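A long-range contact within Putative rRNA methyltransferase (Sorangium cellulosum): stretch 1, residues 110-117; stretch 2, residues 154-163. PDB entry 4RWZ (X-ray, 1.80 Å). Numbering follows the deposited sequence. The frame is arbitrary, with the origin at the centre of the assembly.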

# COMPACT_ATOMS: atom_id res chain seq x y z
N LEU A 110 -2.26 6.63 -9.89
CA LEU A 110 -1.90 5.28 -9.41
C LEU A 110 -2.89 4.28 -9.87
O LEU A 110 -2.51 3.14 -10.15
CB LEU A 110 -1.83 5.26 -7.88
CG LEU A 110 -1.45 3.92 -7.20
CD1 LEU A 110 -0.21 3.29 -7.90
CD2 LEU A 110 -1.13 4.25 -5.74
N LEU A 111 -4.15 4.66 -9.94
CA LEU A 111 -5.18 3.82 -10.54
C LEU A 111 -4.76 3.46 -11.96
O LEU A 111 -4.83 2.29 -12.37
CB LEU A 111 -6.51 4.58 -10.58
CG LEU A 111 -7.68 3.94 -11.35
CD1 LEU A 111 -8.04 2.58 -10.76
CD2 LEU A 111 -8.91 4.88 -11.34
N SER A 112 -4.37 4.48 -12.72
CA SER A 112 -3.94 4.19 -14.09
C SER A 112 -2.76 3.23 -14.16
O SER A 112 -2.69 2.35 -15.02
CB SER A 112 -3.53 5.47 -14.83
OG SER A 112 -4.63 6.33 -14.82
N ALA A 113 -1.81 3.42 -13.27
CA ALA A 113 -0.63 2.58 -13.24
C ALA A 113 -1.05 1.12 -12.98
O ALA A 113 -0.37 0.20 -13.43
CB ALA A 113 0.39 3.08 -12.15
N LEU A 114 -2.15 0.88 -12.24
CA LEU A 114 -2.54 -0.52 -11.94
C LEU A 114 -3.38 -1.14 -13.05
O LEU A 114 -3.44 -2.40 -13.21
CB LEU A 114 -3.37 -0.60 -10.60
CG LEU A 114 -2.56 -0.15 -9.37
CD1 LEU A 114 -3.58 0.08 -8.17
CD2 LEU A 114 -1.57 -1.21 -8.96
N VAL A 115 -4.05 -0.29 -13.84
CA VAL A 115 -4.93 -0.85 -14.89
C VAL A 115 -4.39 -0.75 -16.31
O VAL A 115 -4.92 -1.43 -17.20
CB VAL A 115 -6.38 -0.31 -14.83
CG1 VAL A 115 -6.99 -0.56 -13.42
CG2 VAL A 115 -6.43 1.17 -15.17
N LEU A 116 -3.40 0.13 -16.55
CA LEU A 116 -2.85 0.21 -17.91
C LEU A 116 -2.08 -1.07 -18.30
O LEU A 116 -2.33 -1.65 -19.38
CB LEU A 116 -2.04 1.50 -18.14
CG LEU A 116 -2.97 2.74 -18.09
CD1 LEU A 116 -2.21 4.07 -18.22
CD2 LEU A 116 -4.10 2.62 -19.11
N PRO A 117 -1.12 -1.52 -17.48
CA PRO A 117 -0.52 -0.94 -16.28
C PRO A 117 0.80 -0.31 -16.63
O PRO A 117 1.22 -0.32 -17.80
CB PRO A 117 -0.29 -2.16 -15.39
CG PRO A 117 0.16 -3.22 -16.41
CD PRO A 117 -0.67 -2.91 -17.68
N GLY A 154 -9.24 8.05 -21.46
CA GLY A 154 -10.09 7.13 -20.74
C GLY A 154 -9.33 5.93 -20.26
O GLY A 154 -8.30 5.57 -20.81
N LEU A 155 -9.76 5.37 -19.13
CA LEU A 155 -9.18 4.15 -18.61
C LEU A 155 -9.91 2.92 -19.15
O LEU A 155 -11.11 2.97 -19.42
CB LEU A 155 -9.15 4.17 -17.07
CG LEU A 155 -8.21 5.27 -16.55
CD1 LEU A 155 -8.29 5.44 -15.02
CD2 LEU A 155 -6.78 4.99 -16.96
N PRO A 156 -9.20 1.81 -19.31
CA PRO A 156 -9.88 0.64 -19.86
C PRO A 156 -10.84 -0.01 -18.88
O PRO A 156 -10.66 0.11 -17.68
CB PRO A 156 -8.72 -0.32 -20.15
CG PRO A 156 -7.67 0.04 -19.15
CD PRO A 156 -7.79 1.54 -18.96
N GLU A 157 -11.87 -0.66 -19.41
CA GLU A 157 -12.75 -1.50 -18.63
C GLU A 157 -12.02 -2.80 -18.34
O GLU A 157 -11.37 -3.36 -19.23
N LEU A 158 -12.09 -3.27 -17.10
CA LEU A 158 -11.36 -4.49 -16.77
C LEU A 158 -12.17 -5.76 -17.10
O LEU A 158 -12.48 -6.56 -16.23
CB LEU A 158 -10.93 -4.45 -15.30
CG LEU A 158 -9.49 -4.00 -14.99
CD1 LEU A 158 -9.13 -2.81 -15.83
CD2 LEU A 158 -9.33 -3.66 -13.53
N SER A 159 -12.44 -5.95 -18.39
CA SER A 159 -13.10 -7.11 -18.94
C SER A 159 -12.15 -8.29 -18.98
O SER A 159 -10.95 -8.12 -18.78
CB SER A 159 -13.53 -6.79 -20.36
OG SER A 159 -12.39 -6.59 -21.18
N ASP A 160 -12.67 -9.48 -19.28
CA ASP A 160 -11.83 -10.66 -19.34
C ASP A 160 -10.76 -10.52 -20.40
O ASP A 160 -9.65 -11.02 -20.22
CB ASP A 160 -12.65 -11.91 -19.64
CG ASP A 160 -13.63 -12.23 -18.55
OD1 ASP A 160 -13.39 -11.85 -17.38
OD2 ASP A 160 -14.62 -12.93 -18.84
N ALA A 161 -11.10 -9.85 -21.49
CA ALA A 161 -10.15 -9.64 -22.58
C ALA A 161 -9.05 -8.71 -22.15
O ALA A 161 -7.89 -8.91 -22.53
CB ALA A 161 -10.86 -9.09 -23.80
N TRP A 162 -9.39 -7.67 -21.39
CA TRP A 162 -8.37 -6.75 -20.94
C TRP A 162 -7.41 -7.46 -19.97
O TRP A 162 -6.19 -7.25 -19.97
CB TRP A 162 -8.98 -5.52 -20.27
CG TRP A 162 -7.94 -4.52 -19.98
CD1 TRP A 162 -7.39 -4.23 -18.76
CD2 TRP A 162 -7.26 -3.69 -20.93
NE1 TRP A 162 -6.41 -3.25 -18.90
CE2 TRP A 162 -6.33 -2.90 -20.23
CE3 TRP A 162 -7.35 -3.53 -22.32
CZ2 TRP A 162 -5.50 -1.97 -20.86
CZ3 TRP A 162 -6.54 -2.60 -22.93
CH2 TRP A 162 -5.63 -1.84 -22.22
N LEU A 163 -8.00 -8.25 -19.10
CA LEU A 163 -7.23 -9.04 -18.17
C LEU A 163 -6.28 -9.97 -18.94
O LEU A 163 -5.11 -10.09 -18.58
CB LEU A 163 -8.17 -9.85 -17.30
CG LEU A 163 -7.58 -10.20 -15.95
CD1 LEU A 163 -7.83 -9.00 -15.06
CD2 LEU A 163 -8.28 -11.41 -15.42

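The contact sets the last turns of a helix against a loop that leads into another helix. Along stretch 1, Leu 111, Ser 112, Val 115 and Leu 116 recur at the spacing of a helical turn and meet stretch 2, while Ala 113 and Leu 114 stay out of contact. The backbones approach to a CA–CA distance of 6.9 Å between Ser 112 and Leu 155 and 7.2 Å between Val 115 and Pro 156.

Val 115 is one of two hubs, with Leu 155 the other. The CA-to-CB bond of Val 115 points toward stretch 2, and chi1 in the m well places CG2 4.2 Å from Leu 155 CD2 and 4.0 Å from Pro 156 CD, while its CB lies 3.8 Å from CD1 of Leu 158. Leu 158 itself sits at chi1 -98°, between wells.

Leu 155 starts sideways, yet its common m,t rotamer carries both methyls to the helix: CD1 lies 3.8 Å from Leu 111 CD2, and CD2 lies 3.3 Å from Ser 112 OG, a close polar–apolar contact. That hydroxyl has its hydrogen bond elsewhere in the structure. Leu 116 goes further: its CA-to-CB bond points away, but the m,t rotamer brings CD2 back to 3.8 Å from Pro 156 CD.

One hydrogen bond joins the stretches. Trp 162, with chi1 t and chi2 -104°, directs its indole NE1 to Val 115 O at 2.9 Å, with an N-H...O angle of 155° and the carbonyl near the ring plane. Near the end of a helix, such a carbonyl can accept from a side chain. The tryptophan's own backbone is anchored by Ser 159, the N-cap, whose p rotamer lets OG accept from Trp 162 N at 3.2 Å.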